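Local atomic coordinates of melanin biosynthesis protein TyrA, putative (Shewanella oneidensis, PDB entry 2IIZ), a protein that binds heme b and is probably a peroxidase of the dye-decolorizing (DyP-type) family. Residues A[155-166]-A[238-246]; A[94-104]-A[288-299]. One frame throughout, in Å; residues are numbered along the deposited sequence.

Contact 1: A[155-166]-A[238-246]; sequences ENPKGRHRQEVA and SIEILRQSM. With HEM (protoporphyrin IX containing Fe), chain C.
Asn156 and Arg243 meet amide to backbone: ND2 of Asn156 donates to O of Arg243 at 2.8 Å, while N of Arg243 returns a bond to OD1 of Asn156 at 3.1 Å. Water 1 donates to the same OD1 and to Ile241 O, and accepts from Arg243 NH2. The arginine chain, bent at chi3 (-74°), lays its guanidinium over pyrrole carbon C3D of the heme, and NH1 and NH2 both grip propionate oxygen O1A, NH1 at 2.9 Å. Glu155 N holds O2A of that propionate at 3.1 Å. Asp152 forms a salt bridge with the same NH1, giving the arginine a second carboxylate partner. Further from the heme, His161 NE2 donates almost straight to Glu240 OE1 at 2.8 Å, the carboxylate lying at the ring edge. Leu242, its CG anti to the backbone N (chi1 175°), sends CD1 over the centre of the Arg162 guanidinium, 3.6 Å from CZ, and Cys15 O takes the NE of that arginine. Val165 CG1 packs on Ile241 CA, seating helix 160-166 against strand 238-249. With an alanine at position Asn156, Arg243 N and O would probably lose their mates and water 1 one of its anchors beside the guanidinium. The propionate is thus held through both its oxygens, O1A by the Arg243 guanidinium on the strand and O2A by the backbone N of Glu155 on the loop.

Contact 2: A[94-104]-A[288-299]; sequences REAPAIEYDLF and MHFTSALTGSSF
The ferredoxin-like, dimeric alpha-beta barrel fold of DyP-type peroxidases is joined here across its two halves: the connection leading into strand 103-109 runs over strand 291-301. Ile99 N donates to Gly296 O at 2.8 Å from above the carbonyl plane, and Ser297 OG donates to Ile99 O at 2.7 Å, nearly in line with the C=O bond. The two backbones draw nearest at Ala98 and Gly296; the CA of Gly296 lies 3.2 Å from Pro97 O in a CA-H...O contact, and a side chain pointing from that CA would run into the same oxygen. Water 2 bridges Pro97 O and Thr295 O. Glu100 folds back at chi2 (-81°) to bring OE1 to Ser298 N, 2.9 Å away, on its syn lone pair, while OE2 is taken by Phe86 N. In the large antiparallel sheet, strand 61-67 lies between strands 103-109 and 291-301, yet the side chains of Phe104 and Phe299 touch. Phe104 CB sits over one face of the Phe299 ring, 3.7 Å from its centroid, in a CH-pi contact, and Met26 touches both side chains. The Tyr101 ring turns its edge to Ser297 OG, with CD2 at 3.4 Å. At the other end Pro97 presses CD against Ala293 O at 3.0 Å. The Arg94 guanidinium has partners outside these segments, a salt bridge from NH2 to Glu91 and a hydrogen bond from NE to Val276 O, at the end of helix 266-276.

Overall arrangement
The two contacts reach the same antiparallel sheet from opposite sides of the chain's centre, their centres about 21 Å apart and their nearest atoms about 8 Å. Contact 1 is mostly buried, lies within the C-terminal half of the DyP-type fold and sets a loop and helix 160-166 on strand 238-249; its chemistry is charged, centred on a heme propionate. Contact 2 is only partly buried and joins the N-terminal and C-terminal halves through uncharged backbone and hydroxyl donors, with one carboxylate, Glu100, among the acceptors, and aromatic packing at one end. It approaches the heme pocket at Thr291, which touches the cofactor. Along the chain, contact 1 is nested inside the loop closed by contact 2.

Contact 1: A[155-166]-A[238-246]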
loop_
_atom_site.group_PDB
_atom_site.type_symbol
_atom_site.label_atom_id
_atom_site.label_comp_id
_atom_site.label_asym_id
_atom_site.label_seq_id
_atom_site.Cartn_x
_atom_site.Cartn_y
_atom_site.Cartn_z
ATOM N N GLU A 155 4.210 3.100 -26.202
ATOM C CA GLU A 155 3.481 3.031 -27.481
ATOM C C GLU A 155 1.959 3.007 -27.318
ATOM O O GLU A 155 1.233 2.678 -28.261
ATOM C CB GLU A 155 3.940 1.817 -28.280
ATOM C CG GLU A 155 5.342 1.973 -28.861
ATOM C CD GLU A 155 5.405 3.016 -29.970
ATOM O OE1 GLU A 155 4.665 2.865 -30.971
ATOM O OE2 GLU A 155 6.197 3.979 -29.832
ATOM N N ASN A 156 1.481 3.354 -26.125
ATOM C CA ASN A 156 0.052 3.596 -25.921
ATOM C C ASN A 156 -0.468 4.688 -26.848
ATOM O O ASN A 156 0.267 5.596 -27.205
ATOM C CB ASN A 156 -0.243 4.025 -24.471
ATOM C CG ASN A 156 -0.915 2.931 -23.631
ATOM O OD1 ASN A 156 -1.210 1.828 -24.094
ATOM N ND2 ASN A 156 -1.171 3.263 -22.371
ATOM N N PRO A 157 -1.747 4.594 -27.238
ATOM C CA PRO A 157 -2.400 5.695 -27.936
ATOM C C PRO A 157 -2.243 7.000 -27.165
ATOM O O PRO A 157 -2.145 6.993 -25.925
ATOM C CB PRO A 157 -3.874 5.271 -27.963
ATOM C CG PRO A 157 -3.853 3.789 -27.874
ATOM C CD PRO A 157 -2.651 3.440 -27.051
ATOM N N LYS A 158 -2.224 8.105 -27.903
ATOM C CA LYS A 158 -1.967 9.409 -27.320
ATOM C C LYS A 158 -3.115 10.351 -27.631
ATOM O O LYS A 158 -3.797 10.202 -28.633
ATOM C CB LYS A 158 -0.648 9.966 -27.860
ATOM C CG LYS A 158 0.593 9.061 -27.624
ATOM C CD LYS A 158 1.113 9.137 -26.188
ATOM C CE LYS A 158 2.503 8.463 -26.031
ATOM N NZ LYS A 158 2.469 7.103 -25.395
ATOM N N GLY A 159 -3.325 11.327 -26.761
ATOM C CA GLY A 159 -4.388 12.300 -26.949
ATOM C C GLY A 159 -5.706 11.659 -27.349
ATOM O O GLY A 159 -6.180 10.723 -26.714
ATOM N N ARG A 160 -6.291 12.170 -28.415
ATOM C CA ARG A 160 -7.615 11.749 -28.851
ATOM C C ARG A 160 -7.640 10.354 -29.425
ATOM O O ARG A 160 -8.701 9.741 -29.485
ATOM C CB ARG A 160 -8.177 12.727 -29.898
ATOM C CG ARG A 160 -8.910 13.894 -29.270
ATOM C CD ARG A 160 -10.288 13.462 -28.779
ATOM N NE ARG A 160 -10.491 13.742 -27.360
ATOM C CZ ARG A 160 -11.585 13.409 -26.674
ATOM N NH1 ARG A 160 -12.597 12.778 -27.271
ATOM N NH2 ARG A 160 -11.671 13.710 -25.376
ATOM N N HIS A 161 -6.488 9.849 -29.855
ATOM C CA HIS A 161 -6.413 8.458 -30.294
ATOM C C HIS A 161 -6.828 7.499 -29.184
ATOM O O HIS A 161 -7.427 6.471 -29.456
ATOM C CB HIS A 161 -5.021 8.098 -30.807
ATOM C CG HIS A 161 -5.010 6.878 -31.671
ATOM N ND1 HIS A 161 -5.762 6.785 -32.828
ATOM C CD2 HIS A 161 -4.346 5.703 -31.552
ATOM C CE1 HIS A 161 -5.562 5.602 -33.381
ATOM N NE2 HIS A 161 -4.707 4.926 -32.629
ATOM N N ARG A 162 -6.510 7.832 -27.934
ATOM C CA ARG A 162 -6.946 7.029 -26.777
ATOM C C ARG A 162 -8.442 6.761 -26.811
ATOM O O ARG A 162 -8.892 5.637 -26.644
ATOM C CB ARG A 162 -6.647 7.752 -25.474
ATOM C CG ARG A 162 -5.190 8.090 -25.269
ATOM C CD ARG A 162 -5.022 9.073 -24.128
ATOM N NE ARG A 162 -4.947 8.398 -22.843
ATOM C CZ ARG A 162 -3.859 7.786 -22.373
ATOM N NH1 ARG A 162 -2.730 7.748 -23.078
ATOM N NH2 ARG A 162 -3.898 7.201 -21.180
ATOM N N GLN A 163 -9.218 7.807 -27.028
ATOM C CA GLN A 163 -10.656 7.645 -27.067
ATOM C C GLN A 163 -11.031 6.701 -28.227
ATOM O O GLN A 163 -11.817 5.768 -28.061
ATOM C CB GLN A 163 -11.349 9.019 -27.155
ATOM C CG GLN A 163 -11.528 9.738 -25.777
ATOM C CD GLN A 163 -10.211 10.210 -25.142
ATOM O OE1 GLN A 163 -9.193 10.314 -25.820
ATOM N NE2 GLN A 163 -10.237 10.501 -23.831
ATOM N N GLU A 164 -10.440 6.956 -29.389
ATOM C CA GLU A 164 -10.656 6.161 -30.607
ATOM C C GLU A 164 -10.426 4.657 -30.355
ATOM O O GLU A 164 -11.200 3.808 -30.810
ATOM C CB GLU A 164 -9.702 6.664 -31.702
ATOM C CG GLU A 164 -10.004 6.178 -33.117
ATOM C CD GLU A 164 -10.995 7.046 -33.856
ATOM O OE1 GLU A 164 -11.352 8.133 -33.342
ATOM O OE2 GLU A 164 -11.416 6.631 -34.959
ATOM N N VAL A 165 -9.360 4.339 -29.625
ATOM C CA VAL A 165 -8.990 2.941 -29.352
ATOM C C VAL A 165 -9.853 2.346 -28.249
ATOM O O VAL A 165 -10.316 1.223 -28.370
ATOM C CB VAL A 165 -7.500 2.811 -28.956
ATOM C CG1 VAL A 165 -7.164 1.387 -28.475
ATOM C CG2 VAL A 165 -6.618 3.172 -30.125
ATOM N N ALA A 166 -10.065 3.104 -27.182
ATOM C CA ALA A 166 -10.655 2.567 -25.956
ATOM C C ALA A 166 -12.174 2.454 -25.944
ATOM O O ALA A 166 -12.705 1.498 -25.382
ATOM C CB ALA A 166 -10.202 3.394 -24.746
ATOM N N SER A 238 -3.077 -1.395 -37.824
ATOM C CA SER A 238 -2.636 -1.743 -36.473
ATOM C C SER A 238 -3.803 -2.067 -35.538
ATOM O O SER A 238 -4.838 -1.400 -35.548
ATOM C CB SER A 238 -1.786 -0.618 -35.887
ATOM O OG SER A 238 -0.609 -0.457 -36.651
ATOM N N ILE A 239 -3.610 -3.105 -34.738
ATOM C CA ILE A 239 -4.585 -3.583 -33.782
ATOM C C ILE A 239 -4.114 -3.108 -32.408
ATOM O O ILE A 239 -3.112 -3.623 -31.890
ATOM C CB ILE A 239 -4.619 -5.122 -33.813
ATOM C CG2 ILE A 239 -5.682 -5.678 -32.906
ATOM N N GLU A 240 -4.828 -2.139 -31.826
ATOM C CA GLU A 240 -4.351 -1.424 -30.629
ATOM C C GLU A 240 -5.197 -1.672 -29.397
ATOM O O GLU A 240 -6.347 -2.071 -29.503
ATOM C CB GLU A 240 -4.320 0.091 -30.899
ATOM C CG GLU A 240 -3.045 0.611 -31.575
ATOM C CD GLU A 240 -3.171 2.073 -31.984
ATOM O OE1 GLU A 240 -3.836 2.344 -33.006
ATOM O OE2 GLU A 240 -2.608 2.952 -31.282
ATOM N N ILE A 241 -4.607 -1.431 -28.228
ATOM C CA ILE A 241 -5.355 -1.308 -26.990
ATOM C C ILE A 241 -4.800 -0.129 -26.189
ATOM O O ILE A 241 -3.677 0.347 -26.448
ATOM C CB ILE A 241 -5.283 -2.576 -26.115
ATOM C CG1 ILE A 241 -3.835 -2.985 -25.855
ATOM C CG2 ILE A 241 -6.039 -3.727 -26.760
ATOM C CD1 ILE A 241 -3.651 -3.665 -24.519
ATOM N N LEU A 242 -5.577 0.343 -25.222
ATOM C CA LEU A 242 -5.085 1.360 -24.315
ATOM C C LEU A 242 -4.885 0.724 -22.962
ATOM O O LEU A 242 -5.827 0.395 -22.263
ATOM C CB LEU A 242 -6.035 2.561 -24.224
ATOM C CG LEU A 242 -5.605 3.610 -23.190
ATOM C CD1 LEU A 242 -4.466 4.485 -23.714
ATOM C CD2 LEU A 242 -6.780 4.440 -22.757
ATOM N N ARG A 243 -3.636 0.552 -22.590
ATOM C CA ARG A 243 -3.329 -0.067 -21.315
ATOM C C ARG A 243 -3.299 0.963 -20.228
ATOM O O ARG A 243 -2.899 2.105 -20.455
ATOM C CB ARG A 243 -1.969 -0.720 -21.360
ATOM C CG ARG A 243 -1.895 -1.937 -22.219
ATOM C CD ARG A 243 -0.441 -2.222 -22.518
ATOM N NE ARG A 243 0.083 -1.265 -23.500
ATOM C CZ ARG A 243 1.339 -0.838 -23.571
ATOM N NH1 ARG A 243 2.262 -1.259 -22.703
ATOM N NH2 ARG A 243 1.667 0.024 -24.518
ATOM N N GLN A 244 -3.715 0.541 -19.042
ATOM C CA GLN A 244 -3.741 1.391 -17.879
ATOM C C GLN A 244 -3.045 0.706 -16.719
ATOM O O GLN A 244 -3.402 0.966 -15.582
ATOM C CB GLN A 244 -5.196 1.665 -17.493
ATOM C CG GLN A 244 -5.962 2.588 -18.450
ATOM C CD GLN A 244 -5.574 4.053 -18.345
ATOM O OE1 GLN A 244 -4.656 4.418 -17.612
ATOM N NE2 GLN A 244 -6.277 4.908 -19.092
ATOM N N SER A 245 -2.065 -0.162 -17.009
ATOM C CA SER A 245 -1.461 -1.023 -15.982
ATOM C C SER A 245 -0.547 -0.259 -15.060
ATOM O O SER A 245 -0.041 0.798 -15.431
ATOM C CB SER A 245 -0.611 -2.109 -16.613
ATOM O OG SER A 245 -1.204 -2.600 -17.773
HETATM N N MSE A 246 -0.327 -0.802 -13.868
HETATM C CA MSE A 246 0.609 -0.226 -12.903
HETATM C C MSE A 246 1.298 -1.315 -12.095
HETATM O O MSE A 246 0.734 -2.385 -11.931
HETATM C CB MSE A 246 -0.142 0.684 -11.967
HETATM C CG MSE A 246 -0.811 1.814 -12.718
HETATM SE SE MSE A 246 -1.430 3.248 -11.683
HETATM C CE MSE A 246 0.228 3.767 -10.807
HETATM C CHA HEM C . 4.525 -3.015 -24.687
HETATM C CHB HEM C . 5.629 -4.691 -20.307
HETATM C CHC HEM C . 1.853 -7.625 -20.401
HETATM C CHD HEM C . 0.416 -5.591 -24.500
HETATM C C1A HEM C . 5.175 -3.239 -23.502
HETATM C C2A HEM C . 6.427 -2.630 -23.106
HETATM C C3A HEM C . 6.718 -3.108 -21.883
HETATM C C4A HEM C . 5.669 -4.010 -21.489
HETATM C CMA HEM C . 7.944 -2.783 -21.014
HETATM C CAA HEM C . 7.243 -1.625 -23.955
HETATM C CBA HEM C . 6.845 -0.164 -23.660
HETATM C CGA HEM C . 5.545 0.197 -24.344
HETATM O O1A HEM C . 4.491 0.325 -23.652
HETATM O O2A HEM C . 5.543 0.367 -25.594
HETATM C C1B HEM C . 4.712 -5.636 -19.971
HETATM C C2B HEM C . 4.737 -6.410 -18.748
HETATM C C3B HEM C . 3.680 -7.230 -18.776
HETATM C C4B HEM C . 2.975 -6.983 -20.010
HETATM C CMB HEM C . 5.827 -6.249 -17.662
HETATM C CAB HEM C . 3.211 -8.269 -17.746
HETATM C CBB HEM C . 4.085 -8.962 -17.029
HETATM C C1C HEM C . 1.159 -7.335 -21.534
HETATM C C2C HEM C . -0.025 -8.036 -21.955
HETATM C C3C HEM C . -0.434 -7.477 -23.098
HETATM C C4C HEM C . 0.492 -6.405 -23.409
HETATM C CMC HEM C . -0.630 -9.207 -21.165
HETATM C CAC HEM C . -1.648 -7.845 -23.971
HETATM C CBC HEM C . -2.499 -8.847 -23.709
HETATM C C1D HEM C . 1.364 -4.698 -24.918
HETATM C C2D HEM C . 1.230 -3.858 -26.079
HETATM C C3D HEM C . 2.515 -3.054 -26.140
HETATM C C4D HEM C . 3.287 -3.494 -25.007
HETATM C CMD HEM C . 0.034 -3.806 -27.053
HETATM C CAD HEM C . 2.931 -1.997 -27.177
HETATM C CBD HEM C . 3.798 -2.688 -28.217
HETATM C CGD HEM C . 4.021 -1.830 -29.440
HETATM O O1D HEM C . 5.164 -1.299 -29.595
HETATM O O2D HEM C . 3.063 -1.689 -30.245
HETATM N NA HEM C . 4.733 -4.079 -22.496
HETATM N NB HEM C . 3.620 -6.006 -20.725
HETATM N NC HEM C . 1.460 -6.339 -22.432
HETATM N ND HEM C . 2.581 -4.459 -24.311
HETATM FE FE HEM C . 3.225 -5.366 -22.564
HETATM O O HOH W 1 -0.570 -0.074 -26.143
#

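Contact 2: A[94-104]-A[288-299]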
loop_
_atom_site.group_PDB
_atom_site.type_symbol
_atom_site.label_atom_id
_atom_site.label_comp_id
_atom_site.label_asym_id
_atom_site.label_seq_id
_atom_site.Cartn_x
_atom_site.Cartn_y
_atom_site.Cartn_z
ATOM N N ARG A 94 3.061 -21.537 -19.457
ATOM C CA ARG A 94 2.502 -20.228 -19.771
ATOM C C ARG A 94 0.994 -20.313 -19.621
ATOM O O ARG A 94 0.288 -20.713 -20.556
ATOM C CB ARG A 94 2.901 -19.779 -21.176
ATOM C CG ARG A 94 4.419 -19.716 -21.397
ATOM C CD ARG A 94 4.764 -19.261 -22.813
ATOM N NE ARG A 94 4.220 -20.177 -23.819
ATOM C CZ ARG A 94 4.769 -21.341 -24.143
ATOM N NH1 ARG A 94 5.885 -21.744 -23.537
ATOM N NH2 ARG A 94 4.195 -22.109 -25.068
ATOM N N GLU A 95 0.520 -19.932 -18.431
ATOM C CA GLU A 95 -0.881 -20.072 -18.053
ATOM C C GLU A 95 -1.535 -18.712 -17.891
ATOM O O GLU A 95 -1.012 -17.838 -17.194
ATOM C CB GLU A 95 -1.011 -20.837 -16.735
ATOM C CG GLU A 95 -2.393 -21.472 -16.560
ATOM C CD GLU A 95 -2.533 -22.285 -15.276
ATOM O OE1 GLU A 95 -1.701 -23.193 -15.033
ATOM O OE2 GLU A 95 -3.484 -22.012 -14.513
ATOM N N ALA A 96 -2.680 -18.549 -18.539
ATOM C CA ALA A 96 -3.523 -17.367 -18.393
ATOM C C ALA A 96 -4.889 -17.851 -17.911
ATOM O O ALA A 96 -5.769 -18.156 -18.732
ATOM C CB ALA A 96 -3.652 -16.648 -19.720
ATOM N N PRO A 97 -5.069 -17.926 -16.578
ATOM C CA PRO A 97 -6.306 -18.447 -16.016
ATOM C C PRO A 97 -7.426 -17.392 -16.049
ATOM O O PRO A 97 -7.157 -16.192 -16.206
ATOM C CB PRO A 97 -5.914 -18.806 -14.575
ATOM C CG PRO A 97 -4.850 -17.864 -14.224
ATOM C CD PRO A 97 -4.121 -17.520 -15.523
ATOM N N ALA A 98 -8.663 -17.858 -15.909
ATOM C CA ALA A 98 -9.829 -17.009 -15.826
ATOM C C ALA A 98 -10.363 -17.101 -14.417
ATOM O O ALA A 98 -10.565 -18.195 -13.885
ATOM C CB ALA A 98 -10.893 -17.462 -16.819
ATOM N N ILE A 99 -10.580 -15.935 -13.824
ATOM C CA ILE A 99 -11.147 -15.780 -12.491
ATOM C C ILE A 99 -11.940 -14.484 -12.570
ATOM O O ILE A 99 -11.363 -13.395 -12.590
ATOM C CB ILE A 99 -10.053 -15.675 -11.411
ATOM C CG1 ILE A 99 -9.231 -16.975 -11.351
ATOM C CG2 ILE A 99 -10.672 -15.422 -10.042
ATOM C CD1 ILE A 99 -8.030 -16.946 -10.386
ATOM N N GLU A 100 -13.257 -14.605 -12.623
ATOM C CA GLU A 100 -14.124 -13.484 -12.895
ATOM C C GLU A 100 -14.672 -12.950 -11.588
ATOM O O GLU A 100 -14.834 -13.722 -10.625
ATOM C CB GLU A 100 -15.290 -13.920 -13.772
ATOM C CG GLU A 100 -14.885 -14.725 -15.015
ATOM C CD GLU A 100 -14.415 -13.882 -16.172
ATOM O OE1 GLU A 100 -14.245 -12.648 -16.032
ATOM O OE2 GLU A 100 -14.218 -14.475 -17.245
ATOM N N TYR A 101 -14.946 -11.637 -11.576
ATOM C CA TYR A 101 -15.550 -10.927 -10.437
ATOM C C TYR A 101 -16.749 -10.130 -10.948
ATOM O O TYR A 101 -16.720 -9.649 -12.082
ATOM C CB TYR A 101 -14.546 -9.970 -9.776
ATOM C CG TYR A 101 -13.262 -10.648 -9.356
ATOM C CD1 TYR A 101 -13.187 -11.353 -8.155
ATOM C CD2 TYR A 101 -12.119 -10.588 -10.164
ATOM C CE1 TYR A 101 -12.010 -11.982 -7.766
ATOM C CE2 TYR A 101 -10.936 -11.210 -9.788
ATOM C CZ TYR A 101 -10.888 -11.907 -8.585
ATOM O OH TYR A 101 -9.724 -12.530 -8.199
ATOM N N ASP A 102 -17.783 -9.994 -10.110
ATOM C CA ASP A 102 -19.025 -9.303 -10.488
ATOM C C ASP A 102 -18.830 -7.811 -10.775
ATOM O O ASP A 102 -19.393 -7.271 -11.736
ATOM C CB ASP A 102 -20.093 -9.462 -9.394
ATOM C CG ASP A 102 -20.614 -10.885 -9.275
ATOM O OD1 ASP A 102 -20.252 -11.749 -10.104
ATOM O OD2 ASP A 102 -21.388 -11.140 -8.340
ATOM N N LEU A 103 -18.041 -7.154 -9.935
ATOM C CA LEU A 103 -17.794 -5.726 -10.068
ATOM C C LEU A 103 -16.347 -5.369 -9.793
ATOM O O LEU A 103 -15.698 -5.948 -8.910
ATOM C CB LEU A 103 -18.665 -4.941 -9.098
ATOM C CG LEU A 103 -20.174 -5.014 -9.274
ATOM C CD1 LEU A 103 -20.812 -4.322 -8.085
ATOM C CD2 LEU A 103 -20.619 -4.357 -10.576
ATOM N N PHE A 104 -15.871 -4.396 -10.564
ATOM C CA PHE A 104 -14.529 -3.866 -10.454
ATOM C C PHE A 104 -14.642 -2.348 -10.312
ATOM O O PHE A 104 -15.316 -1.678 -11.116
ATOM C CB PHE A 104 -13.733 -4.259 -11.698
ATOM C CG PHE A 104 -12.326 -3.696 -11.761
ATOM C CD1 PHE A 104 -11.539 -3.563 -10.625
ATOM C CD2 PHE A 104 -11.789 -3.314 -12.980
ATOM C CE1 PHE A 104 -10.256 -3.053 -10.706
ATOM C CE2 PHE A 104 -10.517 -2.807 -13.063
ATOM C CZ PHE A 104 -9.745 -2.677 -11.916
HETATM N N MSE A 288 7.149 -14.190 -20.575
HETATM C CA MSE A 288 6.295 -15.077 -19.806
HETATM C C MSE A 288 7.093 -16.108 -18.996
HETATM O O MSE A 288 6.535 -16.775 -18.109
HETATM C CB MSE A 288 5.293 -15.783 -20.720
HETATM C CG MSE A 288 4.306 -14.846 -21.391
HETATM SE SE MSE A 288 2.735 -15.778 -22.077
HETATM C CE MSE A 288 1.902 -16.363 -20.389
ATOM N N HIS A 289 8.391 -16.242 -19.273
ATOM C CA HIS A 289 9.232 -17.133 -18.446
ATOM C C HIS A 289 9.554 -16.491 -17.110
ATOM O O HIS A 289 10.231 -17.104 -16.291
ATOM C CB HIS A 289 10.563 -17.448 -19.120
ATOM C CG HIS A 289 10.438 -18.049 -20.478
ATOM N ND1 HIS A 289 11.465 -18.010 -21.390
ATOM C CD2 HIS A 289 9.418 -18.707 -21.084
ATOM C CE1 HIS A 289 11.085 -18.623 -22.503
ATOM N NE2 HIS A 289 9.846 -19.053 -22.342
ATOM N N PHE A 290 9.085 -15.264 -16.886
ATOM C CA PHE A 290 9.567 -14.464 -15.737
ATOM C C PHE A 290 8.478 -13.907 -14.823
ATOM O O PHE A 290 8.789 -13.281 -13.796
ATOM C CB PHE A 290 10.484 -13.345 -16.248
ATOM C CG PHE A 290 11.700 -13.873 -16.972
ATOM C CD1 PHE A 290 12.838 -14.207 -16.269
ATOM C CD2 PHE A 290 11.687 -14.048 -18.347
ATOM C CE1 PHE A 290 13.957 -14.703 -16.908
ATOM C CE2 PHE A 290 12.794 -14.543 -19.009
ATOM C CZ PHE A 290 13.943 -14.872 -18.285
ATOM N N THR A 291 7.219 -14.141 -15.200
ATOM C CA THR A 291 6.070 -13.668 -14.444
ATOM C C THR A 291 4.924 -14.603 -14.678
ATOM O O THR A 291 4.886 -15.259 -15.708
ATOM C CB THR A 291 5.660 -12.263 -14.870
ATOM O OG1 THR A 291 4.684 -11.747 -13.960
ATOM C CG2 THR A 291 5.121 -12.259 -16.290
ATOM N N SER A 292 3.995 -14.664 -13.729
ATOM C CA SER A 292 2.846 -15.563 -13.827
ATOM C C SER A 292 1.541 -14.817 -13.623
ATOM O O SER A 292 1.376 -14.102 -12.617
ATOM C CB SER A 292 2.974 -16.668 -12.780
ATOM O OG SER A 292 4.285 -17.223 -12.806
ATOM N N ALA A 293 0.614 -14.977 -14.573
ATOM C CA ALA A 293 -0.717 -14.357 -14.458
ATOM C C ALA A 293 -1.591 -15.163 -13.480
ATOM O O ALA A 293 -2.005 -16.280 -13.786
ATOM C CB ALA A 293 -1.399 -14.254 -15.822
ATOM N N LEU A 294 -1.862 -14.593 -12.308
ATOM C CA LEU A 294 -2.629 -15.283 -11.275
ATOM C C LEU A 294 -4.142 -15.150 -11.446
ATOM O O LEU A 294 -4.894 -15.988 -10.934
ATOM C CB LEU A 294 -2.233 -14.755 -9.902
ATOM C CG LEU A 294 -0.758 -14.914 -9.519
ATOM C CD1 LEU A 294 -0.528 -14.468 -8.070
ATOM C CD2 LEU A 294 -0.298 -16.356 -9.707
ATOM N N THR A 295 -4.589 -14.105 -12.155
ATOM C CA THR A 295 -6.030 -13.893 -12.388
ATOM C C THR A 295 -6.284 -13.488 -13.821
ATOM O O THR A 295 -5.362 -13.068 -14.513
ATOM C CB THR A 295 -6.598 -12.805 -11.461
ATOM O OG1 THR A 295 -6.051 -11.522 -11.820
ATOM C CG2 THR A 295 -6.287 -13.134 -9.990
ATOM N N GLY A 296 -7.529 -13.618 -14.264
ATOM C CA GLY A 296 -7.921 -13.182 -15.612
ATOM C C GLY A 296 -9.404 -12.886 -15.685
ATOM O O GLY A 296 -10.208 -13.809 -15.662
ATOM N N SER A 297 -9.757 -11.600 -15.779
ATOM C CA SER A 297 -11.132 -11.135 -15.609
ATOM C C SER A 297 -11.569 -10.275 -16.790
ATOM O O SER A 297 -10.827 -9.372 -17.199
ATOM C CB SER A 297 -11.249 -10.281 -14.342
ATOM O OG SER A 297 -10.697 -10.898 -13.186
ATOM N N SER A 298 -12.765 -10.554 -17.331
ATOM C CA SER A 298 -13.382 -9.705 -18.349
ATOM C C SER A 298 -14.480 -8.840 -17.719
ATOM O O SER A 298 -15.284 -9.342 -16.920
ATOM C CB SER A 298 -13.979 -10.554 -19.481
ATOM O OG SER A 298 -14.261 -9.763 -20.628
ATOM N N PHE A 299 -14.501 -7.550 -18.080
ATOM C CA PHE A 299 -15.510 -6.596 -17.602
ATOM C C PHE A 299 -15.990 -5.710 -18.754
ATOM O O PHE A 299 -15.375 -5.654 -19.824
ATOM C CB PHE A 299 -14.956 -5.643 -16.530
ATOM C CG PHE A 299 -14.284 -6.304 -15.359
ATOM C CD1 PHE A 299 -15.019 -6.722 -14.258
ATOM C CD2 PHE A 299 -12.910 -6.487 -15.347
ATOM C CE1 PHE A 299 -14.394 -7.328 -13.167
ATOM C CE2 PHE A 299 -12.274 -7.086 -14.260
ATOM C CZ PHE A 299 -13.020 -7.507 -13.166
HETATM O O HOH W 2 -4.943 -14.444 -16.777
HETATM O O HOH W 3 -15.423 -10.553 -14.410
#